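Local coordinates for protein pyrrolysyl-tRNA synthetase (Desulfitobacterium hafniense, PDB 3DSQ) that is a class II aminoacyl-tRNA synthetase that probably uses ATP to attach pyrrolysine to its cognate tRNA, at residues V92-I98 and P133-L138; A102-T107 and F239-W244; F115-F119 and Y159-S163; A166-N170 and Q268-A274; A231-P237 and P249-F255. The contacts are given in a common frame with arbitrary orientation. Residue numbers count along the deposited sequence, not the author numbering.

Contact 1: V92-I98 and P133-L138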
# COMPACT_ATOMS: atom_id res chain seq x y z
N VAL B 92 -0.62 -5.16 -11.18
CA VAL B 92 0.72 -5.55 -10.74
C VAL B 92 1.11 -4.77 -9.49
O VAL B 92 0.55 -3.73 -9.20
CB VAL B 92 1.79 -5.27 -11.83
CG1 VAL B 92 1.45 -6.03 -13.09
CG2 VAL B 92 1.90 -3.76 -12.11
N VAL B 93 2.07 -5.31 -8.74
CA VAL B 93 2.56 -4.66 -7.54
C VAL B 93 4.10 -4.71 -7.58
O VAL B 93 4.72 -5.78 -7.50
CB VAL B 93 1.99 -5.34 -6.26
CG1 VAL B 93 2.39 -6.80 -6.19
CG2 VAL B 93 2.45 -4.58 -5.04
N THR B 94 4.69 -3.53 -7.68
CA THR B 94 6.13 -3.38 -7.83
C THR B 94 6.85 -2.64 -6.69
O THR B 94 6.22 -2.01 -5.83
CB THR B 94 6.43 -2.67 -9.18
OG1 THR B 94 5.88 -1.36 -9.17
CG2 THR B 94 5.80 -3.44 -10.35
N PRO B 95 8.19 -2.69 -6.68
CA PRO B 95 8.98 -2.02 -5.63
C PRO B 95 8.66 -0.54 -5.44
O PRO B 95 8.45 0.20 -6.40
CB PRO B 95 10.43 -2.21 -6.10
CG PRO B 95 10.38 -3.46 -6.92
CD PRO B 95 9.08 -3.30 -7.69
N THR B 96 8.62 -0.12 -4.18
CA THR B 96 8.41 1.29 -3.90
C THR B 96 9.80 1.94 -3.85
O THR B 96 9.91 3.16 -3.91
CB THR B 96 7.70 1.50 -2.57
OG1 THR B 96 8.48 0.94 -1.52
CG2 THR B 96 6.32 0.83 -2.60
N ILE B 97 10.85 1.13 -3.73
CA ILE B 97 12.22 1.67 -3.73
C ILE B 97 12.76 1.46 -5.15
O ILE B 97 12.85 0.33 -5.62
CB ILE B 97 13.15 0.93 -2.72
CG1 ILE B 97 12.63 1.13 -1.29
CG2 ILE B 97 14.60 1.49 -2.82
CD1 ILE B 97 13.28 0.25 -0.25
N ILE B 98 13.08 2.54 -5.85
CA ILE B 98 13.61 2.42 -7.21
C ILE B 98 15.03 3.01 -7.29
O ILE B 98 15.50 3.65 -6.35
CB ILE B 98 12.70 3.12 -8.24
CG1 ILE B 98 12.67 4.62 -8.00
CG2 ILE B 98 11.26 2.55 -8.14
CD1 ILE B 98 11.98 5.41 -9.10
N PRO B 133 8.11 4.54 -14.24
CA PRO B 133 9.31 3.73 -14.48
C PRO B 133 9.13 2.23 -14.30
O PRO B 133 9.61 1.43 -15.11
CB PRO B 133 10.36 4.33 -13.54
CG PRO B 133 9.55 5.03 -12.48
CD PRO B 133 8.40 5.61 -13.26
N ASN B 134 8.44 1.84 -13.23
CA ASN B 134 8.22 0.43 -12.96
C ASN B 134 7.30 -0.22 -13.99
O ASN B 134 7.51 -1.38 -14.36
CB ASN B 134 7.64 0.24 -11.56
CG ASN B 134 8.68 0.47 -10.48
OD1 ASN B 134 9.82 0.86 -10.77
ND2 ASN B 134 8.30 0.21 -9.23
N LEU B 135 6.29 0.51 -14.45
CA LEU B 135 5.37 -0.03 -15.44
C LEU B 135 6.08 -0.11 -16.80
O LEU B 135 5.80 -0.99 -17.61
CB LEU B 135 4.11 0.85 -15.53
CG LEU B 135 3.25 0.95 -14.25
CD1 LEU B 135 2.00 1.77 -14.53
CD2 LEU B 135 2.87 -0.43 -13.75
N TYR B 136 7.00 0.81 -17.05
CA TYR B 136 7.77 0.80 -18.29
C TYR B 136 8.54 -0.51 -18.34
O TYR B 136 8.59 -1.19 -19.37
CB TYR B 136 8.78 1.96 -18.29
CG TYR B 136 8.43 3.10 -19.21
CD1 TYR B 136 8.51 4.42 -18.77
CD2 TYR B 136 8.08 2.87 -20.55
CE1 TYR B 136 8.26 5.49 -19.63
CE2 TYR B 136 7.83 3.94 -21.42
CZ TYR B 136 7.93 5.24 -20.96
OH TYR B 136 7.72 6.30 -21.81
N THR B 137 9.14 -0.86 -17.20
CA THR B 137 9.93 -2.08 -17.08
C THR B 137 9.06 -3.30 -17.36
O THR B 137 9.42 -4.16 -18.18
CB THR B 137 10.55 -2.16 -15.66
OG1 THR B 137 11.40 -1.02 -15.46
CG2 THR B 137 11.37 -3.43 -15.49
N LEU B 138 7.90 -3.38 -16.72
CA LEU B 138 7.00 -4.51 -16.94
C LEU B 138 6.53 -4.57 -18.39
O LEU B 138 6.31 -5.65 -18.93
CB LEU B 138 5.79 -4.43 -15.99
CG LEU B 138 6.10 -4.69 -14.52
CD1 LEU B 138 4.81 -5.00 -13.76
CD2 LEU B 138 7.04 -5.88 -14.40
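Residues V92-I98 follow a short edge strand and appear to match class II motif 1, with P95 probably its conserved proline; they pack against helix 132-142. V92 begins the contact with a branched, apolar side chain: its CG2 lies 3.6 Å from L138 CD1 and 3.8 Å from L135 CD2, so successive turns of the helix grip one methyl. V93 points the other way, packing on R275 of the second subunit. T94 turns back. Its OG1 accepts a hydrogen bond of 2.9 Å from N134 ND2 and also bonds E154, a double role suited to a hydroxyl, while its CG2 touches L138 CD1 at 3.9 Å. P95 has no N-H to donate; its O takes a weak 2.8 Å bond from N134 ND2. One asparagine amide group thus reaches two consecutive residues, firmly at T94 and weakly at P95. T96 faces the dimer partner, where its hydroxyl meets Y159 and E171 of the second subunit, as expected of motif 1, a dimer-interface element in this class. I97 also points away from the helix. I98 closes the contact inside strand 97-99, with CD1 4.2 Å from P133 CG and CG2 3.4 Å from N134 OD1.

Contact 2: A102-T107 and F239-W244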
# COMPACT_ATOMS: atom_id res chain seq x y z
N ALA B 102 16.79 4.47 -13.03
CA ALA B 102 15.40 4.38 -13.47
C ALA B 102 14.82 5.78 -13.47
O ALA B 102 14.22 6.22 -14.44
CB ALA B 102 14.61 3.48 -12.55
N LEU B 103 15.04 6.48 -12.36
CA LEU B 103 14.53 7.83 -12.20
C LEU B 103 15.06 8.76 -13.30
O LEU B 103 14.30 9.56 -13.86
CB LEU B 103 14.91 8.34 -10.81
CG LEU B 103 14.06 9.45 -10.16
CD1 LEU B 103 14.54 10.80 -10.61
CD2 LEU B 103 12.59 9.25 -10.49
N ALA B 104 16.34 8.64 -13.60
CA ALA B 104 16.97 9.48 -14.63
C ALA B 104 16.28 9.32 -15.99
O ALA B 104 16.06 10.30 -16.69
CB ALA B 104 18.46 9.14 -14.75
N LYS B 105 15.93 8.09 -16.34
CA LYS B 105 15.27 7.80 -17.62
C LYS B 105 13.90 8.45 -17.74
O LYS B 105 13.26 8.36 -18.79
CB LYS B 105 15.10 6.30 -17.80
CG LYS B 105 16.38 5.49 -17.71
CD LYS B 105 16.06 4.01 -17.90
CE LYS B 105 17.28 3.13 -17.73
NZ LYS B 105 16.90 1.70 -17.85
N MET B 106 13.44 9.09 -16.68
CA MET B 106 12.13 9.73 -16.68
C MET B 106 12.14 11.20 -17.08
O MET B 106 11.09 11.83 -17.16
CB MET B 106 11.48 9.58 -15.30
CG MET B 106 10.99 8.18 -15.01
SD MET B 106 9.74 7.67 -16.22
CE MET B 106 10.15 6.08 -16.49
N THR B 107 13.34 11.73 -17.33
CA THR B 107 13.47 13.13 -17.74
C THR B 107 14.41 13.30 -18.92
O THR B 107 14.27 12.63 -19.95
CB THR B 107 14.01 13.99 -16.60
OG1 THR B 107 15.31 13.50 -16.21
CG2 THR B 107 13.07 13.93 -15.42
N PHE B 239 8.61 10.83 -26.11
CA PHE B 239 10.02 11.17 -26.13
C PHE B 239 10.88 10.22 -25.30
O PHE B 239 12.01 9.91 -25.67
CB PHE B 239 10.20 12.60 -25.64
CG PHE B 239 11.63 13.00 -25.38
CD1 PHE B 239 12.62 12.77 -26.34
CD2 PHE B 239 11.99 13.63 -24.19
CE1 PHE B 239 13.94 13.17 -26.11
CE2 PHE B 239 13.30 14.04 -23.96
CZ PHE B 239 14.28 13.81 -24.92
N LEU B 240 10.33 9.76 -24.18
CA LEU B 240 11.06 8.85 -23.29
C LEU B 240 11.10 7.40 -23.78
O LEU B 240 11.96 6.63 -23.36
CB LEU B 240 10.45 8.89 -21.88
CG LEU B 240 10.42 10.22 -21.14
CD1 LEU B 240 9.64 10.04 -19.84
CD2 LEU B 240 11.84 10.71 -20.86
N ASP B 241 10.17 7.03 -24.66
CA ASP B 241 10.11 5.65 -25.17
C ASP B 241 11.46 5.07 -25.59
O ASP B 241 11.67 3.85 -25.52
CB ASP B 241 9.13 5.57 -26.34
CG ASP B 241 7.68 5.63 -25.90
OD1 ASP B 241 7.42 5.87 -24.70
OD2 ASP B 241 6.79 5.44 -26.76
N GLU B 242 12.36 5.94 -26.04
CA GLU B 242 13.70 5.55 -26.50
C GLU B 242 14.56 4.94 -25.39
O GLU B 242 15.21 3.91 -25.60
CB GLU B 242 14.42 6.77 -27.10
CG GLU B 242 15.92 6.61 -27.31
CD GLU B 242 16.28 5.62 -28.41
OE1 GLU B 242 15.83 5.81 -29.56
OE2 GLU B 242 17.01 4.65 -28.12
N LYS B 243 14.56 5.56 -24.22
CA LYS B 243 15.37 5.07 -23.11
C LYS B 243 14.85 3.79 -22.46
O LYS B 243 15.61 3.06 -21.84
CB LYS B 243 15.52 6.17 -22.06
CG LYS B 243 16.27 7.39 -22.57
CD LYS B 243 16.40 8.47 -21.50
CE LYS B 243 17.15 9.68 -22.04
NZ LYS B 243 17.34 10.72 -20.99
N TRP B 244 13.56 3.52 -22.62
CA TRP B 244 12.97 2.32 -22.03
C TRP B 244 12.78 1.20 -23.03
O TRP B 244 12.16 0.17 -22.72
CB TRP B 244 11.63 2.65 -21.36
CG TRP B 244 11.77 3.54 -20.17
CD1 TRP B 244 11.63 4.90 -20.13
CD2 TRP B 244 12.16 3.14 -18.85
NE1 TRP B 244 11.92 5.37 -18.87
CE2 TRP B 244 12.25 4.31 -18.06
CE3 TRP B 244 12.46 1.90 -18.26
CZ2 TRP B 244 12.62 4.28 -16.71
CZ3 TRP B 244 12.82 1.87 -16.91
CH2 TRP B 244 12.90 3.05 -16.16
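W244, an indole packed against the turn that follows helix 100-104, dominates this surface contact. The hydrogen bond across the two segments runs from W244 NE1 to K105 O, 3.3 Å long; the carbonyl belongs to the type I turn A104-T107. Ring interactions come next. The extended side chain of K105 lies over one face of the indole, with K105 CD 3.7 Å from the centroid of the W244 six-membered ring (CH-pi) and K105 NZ 4.6 Å from it (cation-pi). M106 SD approaches obliquely, 5.0 Å from the centroid of the W244 five-membered ring, in a Met-aromatic contact. Apolar packing completes the set: A102 CB is 4.0 Å from W244 CH2, and L240 CD1 is 4.3 Å from M106 SD. The other face of W244 stacks on Y136 of helix 132-142, so the loop between strands 228-236 and 250-256 is joined to two helical elements. Lysine suits this partly exposed place: its methylenes can cover an apolar ring face while its charge stays near solvent.

Contact 3: F115-F119 and Y159-S163. With NA (sodium ion), chain D.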
# COMPACT_ATOMS: atom_id res chain seq x y z
N PHE B 115 14.86 15.17 -9.17
CA PHE B 115 15.85 14.59 -8.26
C PHE B 115 15.79 15.29 -6.91
O PHE B 115 16.11 14.70 -5.88
CB PHE B 115 17.26 14.73 -8.86
CG PHE B 115 17.60 13.67 -9.86
CD1 PHE B 115 16.74 13.37 -10.91
CD2 PHE B 115 18.80 12.96 -9.76
CE1 PHE B 115 17.06 12.38 -11.84
CE2 PHE B 115 19.12 11.97 -10.68
CZ PHE B 115 18.25 11.68 -11.73
N SER B 116 15.38 16.56 -6.93
CA SER B 116 15.28 17.33 -5.70
C SER B 116 13.92 17.14 -5.04
O SER B 116 13.69 17.60 -3.93
CB SER B 116 15.52 18.81 -5.99
OG SER B 116 14.61 19.30 -6.95
N GLN B 117 13.01 16.46 -5.74
CA GLN B 117 11.68 16.24 -5.19
C GLN B 117 11.43 14.84 -4.66
O GLN B 117 10.31 14.54 -4.23
CB GLN B 117 10.62 16.61 -6.23
CG GLN B 117 10.39 18.11 -6.34
CD GLN B 117 9.22 18.46 -7.23
OE1 GLN B 117 8.14 17.86 -7.11
NE2 GLN B 117 9.41 19.44 -8.10
N VAL B 118 12.45 14.00 -4.68
CA VAL B 118 12.28 12.64 -4.20
C VAL B 118 13.02 12.38 -2.90
O VAL B 118 14.02 13.04 -2.59
CB VAL B 118 12.78 11.59 -5.23
CG1 VAL B 118 12.18 11.87 -6.60
CG2 VAL B 118 14.30 11.58 -5.27
N PHE B 119 12.51 11.43 -2.13
CA PHE B 119 13.15 11.06 -0.89
C PHE B 119 14.22 10.02 -1.21
O PHE B 119 13.91 8.89 -1.58
CB PHE B 119 12.15 10.44 0.09
CG PHE B 119 11.15 11.41 0.64
CD1 PHE B 119 9.85 11.45 0.13
CD2 PHE B 119 11.49 12.26 1.69
CE1 PHE B 119 8.90 12.33 0.67
CE2 PHE B 119 10.55 13.14 2.23
CZ PHE B 119 9.25 13.17 1.72
N TYR B 159 5.79 8.77 -3.33
CA TYR B 159 6.28 9.77 -2.41
C TYR B 159 6.96 10.96 -3.08
O TYR B 159 7.75 10.79 -4.01
CB TYR B 159 7.29 9.14 -1.46
CG TYR B 159 6.87 7.85 -0.79
CD1 TYR B 159 6.80 6.65 -1.52
CD2 TYR B 159 6.58 7.82 0.57
CE1 TYR B 159 6.46 5.45 -0.89
CE2 TYR B 159 6.24 6.63 1.21
CZ TYR B 159 6.19 5.45 0.48
OH TYR B 159 5.92 4.27 1.14
N ARG B 160 6.68 12.15 -2.57
CA ARG B 160 7.28 13.38 -3.08
C ARG B 160 7.51 14.33 -1.91
O ARG B 160 6.64 14.47 -1.05
CB ARG B 160 6.37 14.04 -4.11
CG ARG B 160 6.32 13.33 -5.46
CD ARG B 160 5.27 13.96 -6.37
NE ARG B 160 5.23 13.35 -7.70
CZ ARG B 160 6.14 13.56 -8.65
NH1 ARG B 160 7.17 14.38 -8.42
NH2 ARG B 160 6.02 12.96 -9.83
N LYS B 161 8.68 14.96 -1.88
CA LYS B 161 9.00 15.90 -0.80
C LYS B 161 8.17 17.16 -0.96
O LYS B 161 7.94 17.89 0.00
CB LYS B 161 10.50 16.22 -0.79
CG LYS B 161 11.37 15.00 -0.57
CD LYS B 161 12.76 15.35 -0.04
CE LYS B 161 13.60 16.10 -1.06
NZ LYS B 161 14.99 16.31 -0.55
N GLU B 162 7.73 17.42 -2.19
CA GLU B 162 6.88 18.56 -2.46
C GLU B 162 6.10 18.39 -3.75
O GLU B 162 6.43 17.54 -4.58
CB GLU B 162 7.67 19.87 -2.49
CG GLU B 162 6.73 21.07 -2.37
CD GLU B 162 5.65 20.83 -1.31
OE1 GLU B 162 4.47 21.16 -1.57
OE2 GLU B 162 5.98 20.33 -0.21
N SER B 163 5.05 19.19 -3.92
CA SER B 163 4.23 19.09 -5.12
C SER B 163 3.54 20.40 -5.45
O SER B 163 3.74 21.42 -4.78
CB SER B 163 3.16 18.01 -4.93
OG SER B 163 2.28 18.37 -3.88
NA NA D . -0.69 18.48 -4.16
O HOH W 1 10.36 10.13 -3.30
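Water takes the place of a backbone bond between these two irregular segments. They run roughly antiparallel, 142° apart, and K161 N donates a straight 2.9 Å hydrogen bond to Q117 O. Two residues on, where regular antiparallel pairing would bring F119 N to Y159 O, those atoms stand 5.2 Å apart; a water fills the gap, accepting from F119 N at 2.8 Å and donating to Y159 O at 2.8 Å. Between the two links, R160 CA makes a CH...O contact with Q117 O at 3.4 Å. Side chains close the seam. The aliphatic part of K161 lies over one face of F119, with K161 CG only 3.4 Å from the ring centroid, while Y159 CB meets the ring edge at 3.8 Å from F119 CD1. A flat phenyl suits this place because it accepts methylenes on its face and also packs on L121 of the second subunit; Y159 sends its hydroxyl to T96 of that subunit. Lysine offers a long apolar stem, and K161 CE lies 3.2 Å from S116 O. At the far end S163 OG binds the sodium ion at 3.0 Å, together with Q164 and Q167. The run Y159-R160-K161-E162 matches the signature of class II motif 2, whose arginine contacts ATP in relatives; the contact joins the start of this probable motif 2 loop to the segment before strand 125-127.

Contact 4: A166-N170 and Q268-A274. With NA (sodium ion), chain D.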
# COMPACT_ATOMS: atom_id res chain seq x y z
N ALA B 166 -2.32 23.60 -3.65
CA ALA B 166 -2.23 24.27 -2.36
C ALA B 166 -1.92 23.34 -1.19
O ALA B 166 -1.53 23.80 -0.12
CB ALA B 166 -3.52 25.03 -2.09
N GLN B 167 -2.10 22.04 -1.38
CA GLN B 167 -1.84 21.08 -0.31
C GLN B 167 -0.78 20.06 -0.73
O GLN B 167 -0.49 19.93 -1.92
CB GLN B 167 -3.13 20.36 0.09
CG GLN B 167 -4.19 21.28 0.67
CD GLN B 167 -5.38 20.53 1.22
OE1 GLN B 167 -5.27 19.78 2.19
NE2 GLN B 167 -6.54 20.72 0.60
N HIS B 168 -0.21 19.35 0.24
CA HIS B 168 0.82 18.36 -0.06
C HIS B 168 0.75 17.10 0.80
O HIS B 168 0.48 17.16 2.00
CB HIS B 168 2.21 18.99 0.12
CG HIS B 168 3.34 18.03 -0.11
ND1 HIS B 168 3.73 17.62 -1.37
CD2 HIS B 168 4.13 17.35 0.76
CE1 HIS B 168 4.70 16.73 -1.26
NE2 HIS B 168 4.96 16.55 0.02
N LEU B 169 1.01 15.96 0.17
CA LEU B 169 1.06 14.67 0.87
C LEU B 169 2.43 14.08 0.55
O LEU B 169 2.78 13.95 -0.62
CB LEU B 169 -0.02 13.72 0.34
CG LEU B 169 -1.49 13.87 0.80
CD1 LEU B 169 -2.32 12.77 0.15
CD2 LEU B 169 -1.59 13.78 2.31
N ASN B 170 3.22 13.75 1.57
CA ASN B 170 4.52 13.14 1.30
C ASN B 170 4.27 11.73 0.81
O ASN B 170 5.02 11.21 -0.01
CB ASN B 170 5.39 13.08 2.56
CG ASN B 170 5.88 14.45 3.00
OD1 ASN B 170 6.21 15.30 2.17
ND2 ASN B 170 5.94 14.66 4.30
N GLN B 268 -12.24 19.06 3.43
CA GLN B 268 -11.30 20.19 3.43
C GLN B 268 -9.82 19.87 3.28
O GLN B 268 -9.13 20.50 2.49
CB GLN B 268 -11.50 21.04 4.68
CG GLN B 268 -12.78 21.85 4.69
CD GLN B 268 -12.80 22.91 3.61
OE1 GLN B 268 -11.77 23.50 3.28
NE2 GLN B 268 -13.97 23.16 3.05
N HIS B 269 -9.33 18.91 4.06
CA HIS B 269 -7.93 18.53 3.98
C HIS B 269 -7.75 17.25 3.17
O HIS B 269 -8.50 16.28 3.34
CB HIS B 269 -7.35 18.31 5.39
CG HIS B 269 -7.07 19.57 6.15
ND1 HIS B 269 -6.56 20.70 5.55
CD2 HIS B 269 -7.14 19.84 7.47
CE1 HIS B 269 -6.33 21.62 6.47
NE2 HIS B 269 -6.67 21.12 7.65
N VAL B 270 -6.75 17.24 2.29
CA VAL B 270 -6.51 16.05 1.49
C VAL B 270 -6.00 14.94 2.42
O VAL B 270 -6.05 13.75 2.09
CB VAL B 270 -5.48 16.32 0.36
CG1 VAL B 270 -4.09 16.50 0.95
CG2 VAL B 270 -5.51 15.18 -0.66
N GLN B 271 -5.52 15.34 3.59
CA GLN B 271 -5.01 14.40 4.59
C GLN B 271 -6.14 13.59 5.21
O GLN B 271 -5.93 12.47 5.68
CB GLN B 271 -4.29 15.13 5.74
CG GLN B 271 -2.90 15.70 5.44
CD GLN B 271 -2.92 16.93 4.55
OE1 GLN B 271 -3.94 17.62 4.43
NE2 GLN B 271 -1.78 17.22 3.92
N SER B 272 -7.34 14.16 5.24
CA SER B 272 -8.49 13.48 5.84
C SER B 272 -8.67 12.00 5.45
O SER B 272 -9.11 11.19 6.26
CB SER B 272 -9.76 14.28 5.54
OG SER B 272 -10.83 13.43 5.20
N MET B 273 -8.31 11.63 4.23
CA MET B 273 -8.49 10.23 3.84
C MET B 273 -7.21 9.53 3.39
O MET B 273 -7.24 8.43 2.84
CB MET B 273 -9.58 10.13 2.77
CG MET B 273 -10.97 10.40 3.34
SD MET B 273 -12.34 10.51 2.15
CE MET B 273 -12.24 12.19 1.74
N ALA B 274 -6.07 10.15 3.67
CA ALA B 274 -4.79 9.57 3.30
C ALA B 274 -4.28 8.67 4.42
O ALA B 274 -4.92 8.54 5.46
CB ALA B 274 -3.78 10.69 3.03
NA NA D . -0.69 18.48 -4.16
O HOH W 2 -3.64 20.27 4.07
O HOH W 3 -1.17 20.38 3.09
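The segment A166-N170 is the returning arm of the loop between strands 150-159 and 171-180, the motif 2 hairpin of class II synthetases, and it meets the loop that follows helix 257-265. Along that loop, Q268 comes first: its O accepts a 3.2 Å hydrogen bond from Q167 NE2. H269 then brings its CA to 3.4 Å from Q167 OE1. V270 N donates to the same Q167 OE1 at 2.9 Å and nearly straight, so one amide side chain, donor and acceptor at once, reads two backbone positions as glutamine is well made to do. The valine's CG1 also packs on L169 CG at 3.7 Å, a branched side chain filling a buried spot. Q271 works through water: one molecule donates to both Q167 OE1 (2.5 Å) and Q271 OE1 (2.7 Å), bridging two acceptors that cannot bond each other. A274, small enough for close approach, ends the apolar patch with its CB 3.8 Å from L169 CD1; E258 of the helix borders both residues. Q167 has a further role at its backbone, where Q167 O binds the sodium ion at 2.7 Å.

Contact 5: A231-P237 and P249-F255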
# COMPACT_ATOMS: atom_id res chain seq x y z
N ALA B 231 -7.01 13.74 -12.85
CA ALA B 231 -6.07 12.80 -13.44
C ALA B 231 -5.36 13.34 -14.67
O ALA B 231 -5.86 14.24 -15.35
CB ALA B 231 -6.80 11.51 -13.80
N SER B 232 -4.19 12.77 -14.95
CA SER B 232 -3.40 13.17 -16.10
C SER B 232 -2.99 11.94 -16.91
O SER B 232 -2.43 10.99 -16.37
CB SER B 232 -2.16 13.93 -15.66
OG SER B 232 -2.53 15.12 -14.99
N GLY B 233 -3.30 11.96 -18.21
CA GLY B 233 -2.96 10.85 -19.08
C GLY B 233 -1.91 11.26 -20.09
O GLY B 233 -1.84 12.42 -20.49
N ALA B 234 -1.08 10.31 -20.50
CA ALA B 234 -0.03 10.58 -21.48
C ALA B 234 -0.23 9.65 -22.67
O ALA B 234 -1.10 8.78 -22.65
CB ALA B 234 1.36 10.38 -20.85
N MET B 235 0.60 9.81 -23.70
CA MET B 235 0.45 9.04 -24.92
C MET B 235 1.78 8.69 -25.61
O MET B 235 2.71 9.49 -25.61
CB MET B 235 -0.41 9.88 -25.87
CG MET B 235 -0.94 9.22 -27.10
SD MET B 235 -1.93 10.44 -28.02
CE MET B 235 -3.45 10.43 -27.05
N GLY B 236 1.84 7.50 -26.19
CA GLY B 236 3.03 7.07 -26.90
C GLY B 236 2.71 6.85 -28.38
O GLY B 236 1.55 6.62 -28.72
N PRO B 237 3.70 6.89 -29.28
CA PRO B 237 5.13 7.13 -29.04
C PRO B 237 5.41 8.43 -28.31
O PRO B 237 4.88 9.49 -28.66
CB PRO B 237 5.72 7.12 -30.45
CG PRO B 237 4.81 6.18 -31.19
CD PRO B 237 3.45 6.64 -30.71
N PRO B 249 2.67 2.03 -29.79
CA PRO B 249 1.85 3.14 -29.30
C PRO B 249 1.29 2.71 -27.95
O PRO B 249 1.20 1.51 -27.68
CB PRO B 249 0.76 3.25 -30.35
CG PRO B 249 1.43 2.78 -31.59
CD PRO B 249 2.19 1.57 -31.10
N TRP B 250 0.93 3.66 -27.10
CA TRP B 250 0.37 3.32 -25.80
C TRP B 250 -0.36 4.49 -25.17
O TRP B 250 -0.23 5.63 -25.61
CB TRP B 250 1.47 2.85 -24.83
CG TRP B 250 2.56 3.88 -24.59
CD1 TRP B 250 3.78 3.94 -25.20
CD2 TRP B 250 2.52 5.00 -23.70
NE1 TRP B 250 4.50 5.01 -24.74
CE2 TRP B 250 3.75 5.69 -23.82
CE3 TRP B 250 1.55 5.50 -22.80
CZ2 TRP B 250 4.05 6.84 -23.08
CZ3 TRP B 250 1.85 6.65 -22.07
CH2 TRP B 250 3.09 7.30 -22.22
N VAL B 251 -1.13 4.20 -24.13
CA VAL B 251 -1.84 5.24 -23.40
C VAL B 251 -1.74 4.89 -21.93
O VAL B 251 -1.69 3.72 -21.56
CB VAL B 251 -3.33 5.33 -23.80
CG1 VAL B 251 -3.45 5.80 -25.25
CG2 VAL B 251 -4.02 3.99 -23.59
N GLY B 252 -1.69 5.92 -21.10
CA GLY B 252 -1.61 5.71 -19.67
C GLY B 252 -2.29 6.86 -18.98
O GLY B 252 -2.18 8.02 -19.39
N LEU B 253 -3.01 6.55 -17.91
CA LEU B 253 -3.73 7.57 -17.16
C LEU B 253 -3.40 7.36 -15.69
O LEU B 253 -3.44 6.24 -15.19
CB LEU B 253 -5.23 7.41 -17.40
CG LEU B 253 -6.20 8.52 -16.97
CD1 LEU B 253 -5.87 9.82 -17.67
CD2 LEU B 253 -7.63 8.08 -17.31
N GLY B 254 -3.07 8.45 -15.00
CA GLY B 254 -2.75 8.36 -13.59
C GLY B 254 -3.64 9.21 -12.70
O GLY B 254 -3.91 10.37 -13.01
N PHE B 255 -4.08 8.64 -11.58
CA PHE B 255 -4.94 9.34 -10.63
C PHE B 255 -4.35 9.40 -9.21
O PHE B 255 -3.65 8.49 -8.78
CB PHE B 255 -6.31 8.65 -10.49
CG PHE B 255 -7.07 8.47 -11.78
CD1 PHE B 255 -6.59 7.64 -12.79
CD2 PHE B 255 -8.31 9.08 -11.95
CE1 PHE B 255 -7.35 7.40 -13.94
CE2 PHE B 255 -9.08 8.84 -13.10
CZ PHE B 255 -8.59 8.00 -14.09
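Strands 231-236 and 250-255 are antiparallel neighbours in the main sheet of the class II catalytic domain, and the second strand leads into the motif 3 helix 257-265. W250 buries the most surface. Its indole folds back over the partner strand, so that G236 CA lies 3.5 Å from the centroid of the W250 five-membered ring; W250 NE1 is satisfied by D241. Glycine suits the place facing the indole, since with W250 in this conformation a beta carbon at G236 would collide with NE1. That strand end is held by G236 N donating to W250 O at 2.8 Å. A231 occupies the opposite end and the other face, the one packed against helix 187-201. Its methyl is a CH-pi donor, A231 CB lying 3.5 Å from the F255 ring centroid; alanine fits this crowded spot. In between, because G233 has no beta carbon to clash with L253 CD1, that methyl can lie 3.4 Å from G233 N, and A234 N donates to G252 O at 2.8 Å.

How the contacts relate
D241 of contact 2 links it to contacts 1 and 5: its OD1 lies 2.9 Å from Y136 OH and 3.0 Å from W250 NE1, both probable hydrogen bonds. Contact 2 also reaches contact 3, where L103 CD1 meets F115 CE1 at 3.2 Å. Contacts 3 and 4 share the motif 2 loop and the sodium ion; probable hydrogen bonds S163 OG to H168 ND1 (3.0 Å) and R160 N to N170 O (3.2 Å) join its arms. Contact 5 does not touch contacts 3 and 4 (nearest atoms about 10 Å). In class II enzymes motif 1, here contact 1, lies at the dimer interface, while motifs 2 and 3, near contacts 3, 4 and 5, form the ATP site.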